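Local coordinates for protein glutathione S-transferase (Vibrio parahaemolyticus, PDB 7MIQ) that probably catalyses the conjugation of glutathione to electrophilic compounds, as a member of the Gtt2 class of glutathione S-transferases, at residues V15-K20 with R199-S204; L81-A86 with D158-V163; T166-I171 with R191-V196. All coordinates share one frame; numbering follows the deposited sequence.

Contact 1 of 3, residues V15-K20 with R199-S204; sequences VSIFLK and RDAFQS
The first helix of the thioredoxin-like domain, helix 10-22, meets the loop after helix 187-196 where Ile17 and Lys20 pack on Ala201 and Phe202, the latter two in a short 3-10 segment. Ile17 supplies its methyl branch: with chi1 at -64°, CG1 lies beside the backbone N and CG2 anti to it. From there CG2 sits over the centre of the Phe202 ring, 3.7 Å from the ring centroid and 13° off the normal, a CH-pi contact in which the two side chains cross at about a right angle. One turn further on, Lys20 CB rests on Ala201 CB at 3.7 Å, and Ala201 CB also comes within 3.8 Å of Ile17 O. The extended lysine chain then runs past the carbonyl of Ala201, with CD 3.6 Å from Ala201 O. Its ammonium ends at a water, which accepts from Lys20 NZ at 2.9 Å and donates to both Ala201 O and Gln203 O, so that one solvent molecule joins the helix to two loop carbonyls. Nearby, Arg199 makes a salt bridge to Glu21, and Ile165 of helix 162-177 touches both Ile17 and Phe202. An apolar centre with a water-bridged margin marks this interface, in which the loop packs against the thioredoxin-like domain, as in the two-domain glutathione S-transferase fold.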
# COMPACT_ATOMS: atom_id res chain seq x y z
N VAL A 15 -9.06 11.99 0.38
CA VAL A 15 -8.27 13.22 0.43
C VAL A 15 -9.07 14.35 1.06
O VAL A 15 -8.52 15.15 1.83
CB VAL A 15 -7.79 13.59 -0.99
CG1 VAL A 15 -7.06 14.93 -0.98
CG2 VAL A 15 -6.90 12.48 -1.54
N SER A 16 -10.36 14.44 0.75
CA SER A 16 -11.19 15.54 1.26
C SER A 16 -11.26 15.51 2.79
O SER A 16 -11.16 16.56 3.44
CB SER A 16 -12.60 15.47 0.67
OG SER A 16 -12.60 15.79 -0.71
N ILE A 17 -11.46 14.33 3.37
CA ILE A 17 -11.53 14.22 4.83
C ILE A 17 -10.19 14.59 5.45
O ILE A 17 -10.13 15.31 6.46
CB ILE A 17 -11.97 12.81 5.23
CG1 ILE A 17 -13.40 12.53 4.73
CG2 ILE A 17 -11.88 12.61 6.73
CD1 ILE A 17 -13.79 11.06 4.82
N PHE A 18 -9.09 14.10 4.87
CA PHE A 18 -7.76 14.42 5.37
C PHE A 18 -7.50 15.92 5.34
O PHE A 18 -7.00 16.49 6.31
CB PHE A 18 -6.71 13.67 4.53
CG PHE A 18 -5.33 13.69 5.11
CD1 PHE A 18 -4.50 14.78 4.94
CD2 PHE A 18 -4.85 12.59 5.80
CE1 PHE A 18 -3.21 14.79 5.47
CE2 PHE A 18 -3.56 12.58 6.33
CZ PHE A 18 -2.75 13.69 6.17
N LEU A 19 -7.86 16.57 4.24
CA LEU A 19 -7.66 18.01 4.12
C LEU A 19 -8.46 18.76 5.18
O LEU A 19 -7.96 19.72 5.78
CB LEU A 19 -8.04 18.47 2.72
CG LEU A 19 -7.47 19.80 2.22
CD1 LEU A 19 -5.96 19.83 2.39
CD2 LEU A 19 -7.85 20.00 0.77
N LYS A 20 -9.69 18.33 5.44
CA LYS A 20 -10.48 18.96 6.49
C LYS A 20 -9.86 18.75 7.87
O LYS A 20 -9.86 19.67 8.70
CB LYS A 20 -11.92 18.44 6.47
CG LYS A 20 -12.82 19.12 5.46
CD LYS A 20 -14.23 18.54 5.51
CE LYS A 20 -15.15 19.24 4.52
NZ LYS A 20 -16.50 18.59 4.47
N ARG A 199 -16.76 13.03 14.02
CA ARG A 199 -15.77 14.09 13.88
C ARG A 199 -16.22 15.10 12.83
O ARG A 199 -16.86 14.76 11.84
CB ARG A 199 -14.41 13.51 13.50
CG ARG A 199 -13.82 12.55 14.52
CD ARG A 199 -12.51 11.92 14.02
NE ARG A 199 -11.43 12.89 13.92
CZ ARG A 199 -10.57 13.16 14.89
NH1 ARG A 199 -10.62 12.52 16.05
NH2 ARG A 199 -9.62 14.07 14.69
N ASP A 200 -15.86 16.37 13.07
CA ASP A 200 -16.29 17.44 12.17
C ASP A 200 -15.85 17.20 10.73
O ASP A 200 -16.59 17.48 9.79
CB ASP A 200 -15.76 18.79 12.67
CG ASP A 200 -16.40 19.23 13.97
OD1 ASP A 200 -17.54 18.80 14.26
OD2 ASP A 200 -15.77 20.03 14.70
N ALA A 201 -14.64 16.67 10.54
CA ALA A 201 -14.12 16.48 9.19
C ALA A 201 -14.88 15.42 8.41
O ALA A 201 -14.80 15.40 7.18
CB ALA A 201 -12.64 16.12 9.24
N PHE A 202 -15.61 14.54 9.09
CA PHE A 202 -16.36 13.49 8.42
C PHE A 202 -17.79 13.90 8.11
O PHE A 202 -18.49 13.17 7.39
CB PHE A 202 -16.35 12.22 9.27
CG PHE A 202 -15.00 11.56 9.37
CD1 PHE A 202 -13.97 12.16 10.09
CD2 PHE A 202 -14.76 10.35 8.75
CE1 PHE A 202 -12.72 11.56 10.17
CE2 PHE A 202 -13.52 9.75 8.83
CZ PHE A 202 -12.50 10.35 9.55
N GLN A 203 -18.25 15.03 8.62
CA GLN A 203 -19.59 15.51 8.30
C GLN A 203 -19.66 15.89 6.82
O GLN A 203 -18.71 16.42 6.26
CB GLN A 203 -19.96 16.69 9.19
CG GLN A 203 -19.64 16.47 10.66
CD GLN A 203 -20.47 15.37 11.29
OE1 GLN A 203 -19.97 14.28 11.58
NE2 GLN A 203 -21.75 15.64 11.51
N SER A 204 -20.80 15.58 6.20
CA SER A 204 -21.00 15.78 4.76
C SER A 204 -19.99 15.01 3.92
O SER A 204 -19.67 15.41 2.80
CB SER A 204 -20.98 17.27 4.40
OG SER A 204 -22.09 17.96 4.95
O HOH W 1 -16.28 15.66 4.72

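Contact 2 of 3, residues L81-A86 with D158-V163; sequences LALFGA and DQFSVV
In Leu83, CG stands anti to the carbonyl carbon (chi1 -70°), whereas in Phe160 CG is anti to the backbone N (chi1 177°), and between them the two side chains meet at an oblique crossing. The touching branch of the leucine is CD2, which lies 3.6 Å from Phe160 CD2 and almost as near to CE2. A second apolar pair flanks it: Val162 CG1 lies 3.9 Å from Phe84 CD1, the methyl approaching the ring obliquely and equally near CE1. Leu83, in a type I beta turn from Ala82 to Gly85, serves the contact with both its carbonyl and its side chain. Leu83 O accepts from Val162 N at 2.8 Å in a nearly straight bond of 170°, the donor tilted somewhat from the carbonyl plane. Through this bond the interdomain linker is joined to the start of helix 162-177. The same oxygen has Ser161 CB 3.2 Å away and is also brushed by Val162 CG1. Ser161 is the N-cap of the helix, its OG accepting from Val163 N at 3.2 Å, while Asp164 OD2 takes the N-H of Ser161. The Ser-Val-Val-Asp sequence and the Asp164 bond are consistent with the N-capping box known at the start of this helix in glutathione S-transferases, although here the serine oxygen takes the amide of Val163. Two waters extend the polar side, both donating to Phe160 O at 2.7 Å: one also donates to Leu81 O, the other to Ala82 O. Phe18 and Ile22 of helix 10-22 touch Leu83 as well, while His98 of helix 88-114 packs on Val162.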
# COMPACT_ATOMS: atom_id res chain seq x y z
N LEU A 81 -1.91 17.24 14.23
CA LEU A 81 -2.71 15.98 14.30
C LEU A 81 -1.81 14.75 14.23
O LEU A 81 -2.33 13.66 14.51
CB LEU A 81 -3.71 15.99 13.14
CG LEU A 81 -5.05 16.69 13.30
CD1 LEU A 81 -5.97 15.99 14.30
CD2 LEU A 81 -4.91 18.17 13.63
N ALA A 82 -0.58 14.87 13.72
CA ALA A 82 0.29 13.72 13.46
C ALA A 82 -0.46 12.54 12.82
O ALA A 82 -0.43 11.41 13.30
CB ALA A 82 0.99 13.28 14.75
N LEU A 83 -1.18 12.83 11.72
CA LEU A 83 -2.03 11.79 11.13
C LEU A 83 -1.24 10.60 10.60
O LEU A 83 -1.80 9.51 10.46
CB LEU A 83 -2.91 12.39 10.02
CG LEU A 83 -4.01 13.34 10.49
CD1 LEU A 83 -4.91 13.78 9.34
CD2 LEU A 83 -4.84 12.73 11.62
N PHE A 84 0.04 10.78 10.29
CA PHE A 84 0.88 9.66 9.88
C PHE A 84 1.69 9.09 11.04
O PHE A 84 2.48 8.17 10.83
CB PHE A 84 1.81 10.07 8.73
CG PHE A 84 1.12 10.11 7.39
CD1 PHE A 84 0.88 8.95 6.68
CD2 PHE A 84 0.71 11.32 6.84
CE1 PHE A 84 0.25 8.98 5.45
CE2 PHE A 84 0.08 11.36 5.61
CZ PHE A 84 -0.15 10.19 4.91
N GLY A 85 1.51 9.60 12.26
CA GLY A 85 2.22 9.08 13.41
C GLY A 85 3.10 10.13 14.05
O GLY A 85 3.79 10.88 13.35
N ALA A 86 3.11 10.18 15.39
CA ALA A 86 3.78 11.26 16.11
C ALA A 86 5.23 10.95 16.46
O ALA A 86 5.99 11.88 16.75
CB ALA A 86 3.02 11.58 17.40
N ASP A 158 -3.26 4.61 19.69
CA ASP A 158 -4.27 5.19 20.57
C ASP A 158 -4.71 6.58 20.13
O ASP A 158 -5.56 7.18 20.79
CB ASP A 158 -3.76 5.23 22.01
CG ASP A 158 -3.78 3.86 22.67
OD1 ASP A 158 -4.82 3.17 22.56
OD2 ASP A 158 -2.76 3.47 23.26
N GLN A 159 -4.16 7.10 19.03
CA GLN A 159 -4.55 8.40 18.51
C GLN A 159 -5.17 8.24 17.13
O GLN A 159 -4.80 7.33 16.37
CB GLN A 159 -3.36 9.37 18.44
CG GLN A 159 -2.93 9.94 19.78
CD GLN A 159 -2.24 8.93 20.67
OE1 GLN A 159 -1.25 8.32 20.27
NE2 GLN A 159 -2.76 8.75 21.88
N PHE A 160 -6.12 9.12 16.82
CA PHE A 160 -6.69 9.18 15.48
C PHE A 160 -5.59 9.41 14.46
O PHE A 160 -4.72 10.27 14.66
CB PHE A 160 -7.74 10.30 15.41
CG PHE A 160 -8.34 10.50 14.05
CD1 PHE A 160 -9.40 9.72 13.62
CD2 PHE A 160 -7.85 11.48 13.20
CE1 PHE A 160 -9.96 9.90 12.37
CE2 PHE A 160 -8.41 11.67 11.94
CZ PHE A 160 -9.47 10.88 11.53
N SER A 161 -5.62 8.65 13.37
CA SER A 161 -4.60 8.75 12.33
C SER A 161 -5.25 8.54 10.97
O SER A 161 -6.45 8.28 10.87
CB SER A 161 -3.48 7.72 12.55
OG SER A 161 -3.91 6.42 12.18
N VAL A 162 -4.43 8.63 9.92
CA VAL A 162 -4.92 8.43 8.56
C VAL A 162 -5.52 7.04 8.39
O VAL A 162 -6.40 6.85 7.54
CB VAL A 162 -3.77 8.68 7.56
CG1 VAL A 162 -2.68 7.63 7.72
CG2 VAL A 162 -4.30 8.71 6.12
N VAL A 163 -5.08 6.06 9.18
CA VAL A 163 -5.64 4.72 9.07
C VAL A 163 -7.12 4.72 9.42
O VAL A 163 -7.90 3.93 8.86
CB VAL A 163 -4.85 3.73 9.95
CG1 VAL A 163 -5.38 2.31 9.75
CG2 VAL A 163 -3.36 3.79 9.62
O HOH W 2 -4.69 12.85 15.61
O HOH W 3 -2.02 10.17 15.07

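Contact 3 of 3, residues T166-I171 with R191-V196; sequences TGYIFI and RWFEQV
Tyr168 of helix 162-177 reaches across to helix 187-196, and nearly every step of its side chain has a partner. CB stands 4.3 Å from Val196 CG1 and close to the outer rim of Trp192. CG then lies anti to the backbone N (chi1 167°), near Phe193 CE2. Beyond it, CD1 approaches Phe193 CE2 at 3.4 Å and CE1 approaches Phe193 CZ at 3.5 Å, so the CD1-CE1 side of the tyrosine ring meets the CE2-CZ side of the phenylalanine. Their planes are within 14° of parallel, but the rings are slid so far apart that they barely overlap. Phe202 meets the tyrosine ring edge-to-face, coming nearest at CG; at the tip, OH is hydrogen-bonded to Ser205 OG. Trp192 comes in edge-on against the other helix: its CH2 lies 3.3 Å from Gly167 C and beside Tyr168 N, a close approach to the backbone at a residue that has no side chain. One turn on, Ile171 CG1 touches Trp192 CZ3 at 3.9 Å, and Ile171 CG2 lies 3.6 Å from Phe193 CD2. The segment axes cross at -113° with a closest approach of 10.7 Å, a steep packing within the all-helical C-terminal domain. No hydrogen bond spans the two segments, and the indole N-H of Trp192 is given to Asp164 OD1. Cohesion here consequently rests on dispersion among buried aromatic and branched groups, while the polar ends of Tyr168 and Trp192 are satisfied by residues beyond the pair.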
# COMPACT_ATOMS: atom_id res chain seq x y z
N THR A 166 -9.11 5.74 6.40
CA THR A 166 -9.20 4.61 5.48
C THR A 166 -10.13 3.53 6.02
O THR A 166 -10.90 2.93 5.27
CB THR A 166 -7.80 4.05 5.22
OG1 THR A 166 -7.01 5.07 4.59
CG2 THR A 166 -7.85 2.82 4.33
N GLY A 167 -10.07 3.26 7.33
CA GLY A 167 -10.98 2.29 7.91
C GLY A 167 -12.43 2.71 7.80
O GLY A 167 -13.31 1.88 7.53
N TYR A 168 -12.70 4.00 7.99
CA TYR A 168 -14.06 4.52 7.85
C TYR A 168 -14.59 4.29 6.44
O TYR A 168 -15.73 3.83 6.27
CB TYR A 168 -14.05 6.01 8.21
CG TYR A 168 -15.28 6.82 7.84
CD1 TYR A 168 -16.36 6.93 8.71
CD2 TYR A 168 -15.34 7.52 6.64
CE1 TYR A 168 -17.48 7.69 8.38
CE2 TYR A 168 -16.44 8.28 6.30
CZ TYR A 168 -17.51 8.37 7.17
OH TYR A 168 -18.59 9.13 6.82
N ILE A 169 -13.78 4.57 5.42
CA ILE A 169 -14.20 4.31 4.04
C ILE A 169 -14.43 2.82 3.83
O ILE A 169 -15.39 2.41 3.17
CB ILE A 169 -13.16 4.88 3.05
CG1 ILE A 169 -13.08 6.40 3.16
CG2 ILE A 169 -13.49 4.45 1.62
CD1 ILE A 169 -14.38 7.11 2.81
N PHE A 170 -13.55 1.98 4.38
CA PHE A 170 -13.70 0.53 4.25
C PHE A 170 -15.01 0.05 4.87
O PHE A 170 -15.77 -0.69 4.23
CB PHE A 170 -12.50 -0.19 4.88
CG PHE A 170 -12.76 -1.63 5.25
CD1 PHE A 170 -13.18 -2.55 4.31
CD2 PHE A 170 -12.56 -2.06 6.56
CE1 PHE A 170 -13.42 -3.87 4.66
CE2 PHE A 170 -12.80 -3.37 6.92
CZ PHE A 170 -13.22 -4.28 5.97
N ILE A 171 -15.29 0.46 6.10
CA ILE A 171 -16.52 0.03 6.75
C ILE A 171 -17.74 0.62 6.04
O ILE A 171 -18.78 -0.04 5.93
CB ILE A 171 -16.49 0.39 8.25
CG1 ILE A 171 -15.44 -0.45 8.99
CG2 ILE A 171 -17.87 0.21 8.89
CD1 ILE A 171 -15.59 -1.96 8.80
N ARG A 191 -18.48 0.89 17.99
CA ARG A 191 -18.01 1.93 18.91
C ARG A 191 -17.07 2.90 18.22
O ARG A 191 -17.24 4.13 18.29
CB ARG A 191 -17.32 1.29 20.12
CG ARG A 191 -16.86 2.24 21.23
CD ARG A 191 -15.49 2.90 20.97
NE ARG A 191 -14.42 1.95 20.68
CZ ARG A 191 -13.24 2.28 20.17
NH1 ARG A 191 -12.95 3.53 19.86
NH2 ARG A 191 -12.34 1.33 19.95
N TRP A 192 -16.03 2.36 17.58
CA TRP A 192 -15.05 3.20 16.89
C TRP A 192 -15.70 3.99 15.76
O TRP A 192 -15.44 5.18 15.60
CB TRP A 192 -13.91 2.31 16.37
CG TRP A 192 -13.09 2.89 15.25
CD1 TRP A 192 -11.99 3.69 15.36
CD2 TRP A 192 -13.30 2.69 13.85
NE1 TRP A 192 -11.51 4.01 14.11
CE2 TRP A 192 -12.30 3.41 13.17
CE3 TRP A 192 -14.25 1.98 13.10
CZ2 TRP A 192 -12.21 3.44 11.77
CZ3 TRP A 192 -14.16 2.01 11.72
CH2 TRP A 192 -13.15 2.73 11.07
N PHE A 193 -16.57 3.34 14.99
CA PHE A 193 -17.21 4.03 13.87
C PHE A 193 -18.13 5.14 14.36
O PHE A 193 -18.17 6.23 13.77
CB PHE A 193 -17.98 3.04 13.00
CG PHE A 193 -18.38 3.60 11.67
CD1 PHE A 193 -19.55 4.32 11.52
CD2 PHE A 193 -17.58 3.41 10.56
CE1 PHE A 193 -19.92 4.84 10.29
CE2 PHE A 193 -17.94 3.93 9.32
CZ PHE A 193 -19.11 4.65 9.20
N GLU A 194 -18.89 4.89 15.43
CA GLU A 194 -19.71 5.95 16.02
C GLU A 194 -18.83 7.14 16.42
O GLU A 194 -19.21 8.30 16.21
CB GLU A 194 -20.47 5.41 17.23
CG GLU A 194 -21.27 6.46 18.00
CD GLU A 194 -22.71 6.59 17.52
OE1 GLU A 194 -23.11 5.82 16.62
OE2 GLU A 194 -23.44 7.45 18.05
N GLN A 195 -17.65 6.85 16.95
CA GLN A 195 -16.73 7.89 17.39
C GLN A 195 -16.16 8.67 16.20
O GLN A 195 -16.21 9.90 16.17
CB GLN A 195 -15.61 7.24 18.20
CG GLN A 195 -14.73 8.14 19.01
CD GLN A 195 -13.86 7.35 19.98
OE1 GLN A 195 -14.19 6.22 20.34
NE2 GLN A 195 -12.74 7.93 20.38
N VAL A 196 -15.63 7.95 15.21
CA VAL A 196 -14.99 8.60 14.08
C VAL A 196 -16.01 9.35 13.22
O VAL A 196 -15.77 10.48 12.79
CB VAL A 196 -14.20 7.57 13.25
CG1 VAL A 196 -13.70 8.17 11.96
CG2 VAL A 196 -13.03 7.03 14.07

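Overall arrangement
The three contacts form a rough triangle, their centres 13 to 14 Å apart, around the start of helix 162-177, which contacts 2 and 3 share. Along the chain, contacts 2 and 3 follow one another within the span that contact 1 bridges from helix 10-22 to the loop after helix 187-196. Phe202 connects all three: its CE1 lies 3.6 Å from Phe160 CZ and its CZ 3.5 Å from Val196 CG1. A cation-pi pair of Arg199 and Phe160 also links contacts 1 and 2. Contact 3 is internal to the helical domain, whereas contacts 1 and 2 bring it against the thioredoxin-like helix and the interdomain linker, so the two domains join in one continuous packed region.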